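TcpB (Brucella melitensis, PDB 4LQC) is a bacterial protein of the TIR family, of which the alpha/beta TIR domain is described here, paired with a second copy. Local coordinates at residues 118-123 / 128-133. The protein carries 2 engineered substitutions. Numbering follows the deposited sequence.
Sequences VALNTS and EEIAKE
I130 reaches from helix 127-136 to the short strand 120-121, meeting L120 with one branch and T122 with the other. From its CB, which points toward the strand, the side chain divides. The short branch, CG2, lies 4.4 Å from L120 CD1, a loose apolar contact. The longer branch starts with CG1, anti to the carbonyl carbon (chi1 -74°), and continues almost fully extended to CD1, which comes 3.8 Å from T122 CG2 and 4.1 Å from T122 CA. This tip also passes 4.3 Å from the backbone carbonyl N121 O, so I130 spans three consecutive residues of 118-123. Beyond these segments, L25 of helix 18-31 adjoins I130 too, while I98 of the neighbouring strand touches both L120 and T122.

One turn farther along the helix, E133 runs alongside L120 in the opposite direction. Its CG stands anti to the backbone N (chi1 -173°), and the chain then bends at chi2, laying the carboxylate beside the leucine: OE2 is 3.8 Å from L120 CD2. This is van der Waals contact with a charged group, whose other oxygen, OE1, forms a salt bridge with K125.

Just past the strand, T122 divides its roles: the methyl faces I130, whereas OG1 is hydrogen-bonded to H100. The CB of N121 points away from the helix. Its OD1 takes S123 N at 2.9 Å, an Asx turn, and S123 OG at 2.8 Å, both from the same face of the amide, while ND2 bonds S123 OG of the second subunit. The contact thus closes the last strand-to-helix unit of the TIR domain, packing helix 127-136 against the outermost strand, within this chain, of the parallel sheet, beside the subunit interface.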
loop_
_atom_site.group_PDB
_atom_site.type_symbol
_atom_site.label_atom_id
_atom_site.label_comp_id
_atom_site.label_asym_id
_atom_site.label_seq_id
_atom_site.Cartn_x
_atom_site.Cartn_y
_atom_site.Cartn_z
ATOM N N VAL B 118 -4.713 -8.484 -11.065
ATOM C CA VAL B 118 -3.379 -8.635 -10.505
ATOM C C VAL B 118 -2.443 -7.603 -11.105
ATOM O O VAL B 118 -2.439 -7.387 -12.319
ATOM C CB VAL B 118 -2.818 -10.033 -10.772
ATOM C CG1 VAL B 118 -1.461 -10.185 -10.101
ATOM C CG2 VAL B 118 -3.778 -11.082 -10.259
ATOM N N ALA B 119 -1.656 -6.963 -10.244
ATOM C CA ALA B 119 -0.769 -5.906 -10.676
ATOM C C ALA B 119 0.462 -5.796 -9.786
ATOM O O ALA B 119 0.557 -6.438 -8.747
ATOM C CB ALA B 119 -1.511 -4.588 -10.712
ATOM N N LEU B 120 1.407 -4.974 -10.214
ATOM C CA LEU B 120 2.588 -4.700 -9.419
ATOM C C LEU B 120 2.161 -3.896 -8.195
ATOM O O LEU B 120 1.152 -3.199 -8.226
ATOM C CB LEU B 120 3.601 -3.927 -10.267
ATOM C CG LEU B 120 4.082 -4.641 -11.527
ATOM C CD1 LEU B 120 4.526 -3.647 -12.582
ATOM C CD2 LEU B 120 5.235 -5.552 -11.152
ATOM N N ASN B 121 2.933 -3.999 -7.129
ATOM C CA ASN B 121 2.582 -3.433 -5.836
ATOM C C ASN B 121 3.900 -3.031 -5.173
ATOM O O ASN B 121 4.779 -3.867 -4.983
ATOM C CB ASN B 121 1.828 -4.495 -5.004
ATOM C CG ASN B 121 1.304 -3.966 -3.659
ATOM O OD1 ASN B 121 1.916 -3.095 -3.023
ATOM N ND2 ASN B 121 0.180 -4.521 -3.208
ATOM N N THR B 122 4.042 -1.751 -4.834
ATOM C CA THR B 122 5.298 -1.248 -4.271
ATOM C C THR B 122 5.584 -1.705 -2.845
ATOM O O THR B 122 6.699 -1.501 -2.334
ATOM C CB THR B 122 5.356 0.288 -4.292
ATOM O OG1 THR B 122 4.231 0.817 -3.570
ATOM C CG2 THR B 122 5.341 0.790 -5.727
ATOM N N SER B 123 4.592 -2.305 -2.193
ATOM C CA SER B 123 4.801 -2.802 -0.841
ATOM C C SER B 123 5.405 -4.207 -0.869
ATOM O O SER B 123 5.874 -4.708 0.153
ATOM C CB SER B 123 3.492 -2.793 -0.055
ATOM O OG SER B 123 2.646 -3.853 -0.461
ATOM N N GLU B 128 13.618 -0.674 -7.776
ATOM C CA GLU B 128 14.518 -1.401 -8.669
ATOM C C GLU B 128 13.923 -2.728 -9.160
ATOM O O GLU B 128 14.008 -3.038 -10.350
ATOM C CB GLU B 128 15.877 -1.656 -8.009
ATOM C CG GLU B 128 16.714 -0.404 -7.744
ATOM C CD GLU B 128 16.177 0.457 -6.602
ATOM O OE1 GLU B 128 15.304 -0.006 -5.821
ATOM O OE2 GLU B 128 16.631 1.613 -6.486
ATOM N N GLU B 129 13.345 -3.520 -8.256
ATOM C CA GLU B 129 12.778 -4.814 -8.648
ATOM C C GLU B 129 11.641 -4.623 -9.650
ATOM O O GLU B 129 11.476 -5.413 -10.589
ATOM C CB GLU B 129 12.295 -5.608 -7.429
ATOM C CG GLU B 129 13.419 -6.099 -6.502
ATOM C CD GLU B 129 12.910 -6.945 -5.323
ATOM O OE1 GLU B 129 13.334 -8.115 -5.191
ATOM O OE2 GLU B 129 12.101 -6.446 -4.509
ATOM N N ILE B 130 10.865 -3.556 -9.465
ATOM C CA ILE B 130 9.743 -3.261 -10.350
ATOM C C ILE B 130 10.244 -2.805 -11.716
ATOM O O ILE B 130 9.679 -3.155 -12.769
ATOM C CB ILE B 130 8.829 -2.189 -9.730
ATOM C CG1 ILE B 130 8.011 -2.808 -8.593
ATOM C CG2 ILE B 130 7.911 -1.581 -10.780
ATOM C CD1 ILE B 130 7.118 -1.819 -7.883
ATOM N N ALA B 131 11.323 -2.034 -11.697
ATOM C CA ALA B 131 11.959 -1.590 -12.926
ATOM C C ALA B 131 12.384 -2.798 -13.764
ATOM O O ALA B 131 12.071 -2.870 -14.956
ATOM C CB ALA B 131 13.140 -0.707 -12.602
ATOM N N LYS B 132 13.070 -3.749 -13.130
ATOM C CA LYS B 132 13.550 -4.956 -13.806
ATOM C C LYS B 132 12.406 -5.722 -14.464
ATOM O O LYS B 132 12.491 -6.117 -15.631
ATOM C CB LYS B 132 14.283 -5.875 -12.818
ATOM C CG LYS B 132 15.515 -5.252 -12.223
ATOM C CD LYS B 132 16.364 -6.257 -11.418
ATOM C CE LYS B 132 17.686 -5.610 -10.944
ATOM N NZ LYS B 132 18.287 -6.262 -9.723
ATOM N N GLU B 133 11.333 -5.920 -13.708
ATOM C CA GLU B 133 10.179 -6.661 -14.183
ATOM C C GLU B 133 9.508 -5.987 -15.364
ATOM O O GLU B 133 9.140 -6.645 -16.342
ATOM C CB GLU B 133 9.175 -6.819 -13.055
ATOM C CG GLU B 133 8.013 -7.710 -13.396
ATOM C CD GLU B 133 7.617 -8.558 -12.223
ATOM O OE1 GLU B 133 8.473 -8.754 -11.337
ATOM O OE2 GLU B 133 6.463 -9.030 -12.178
#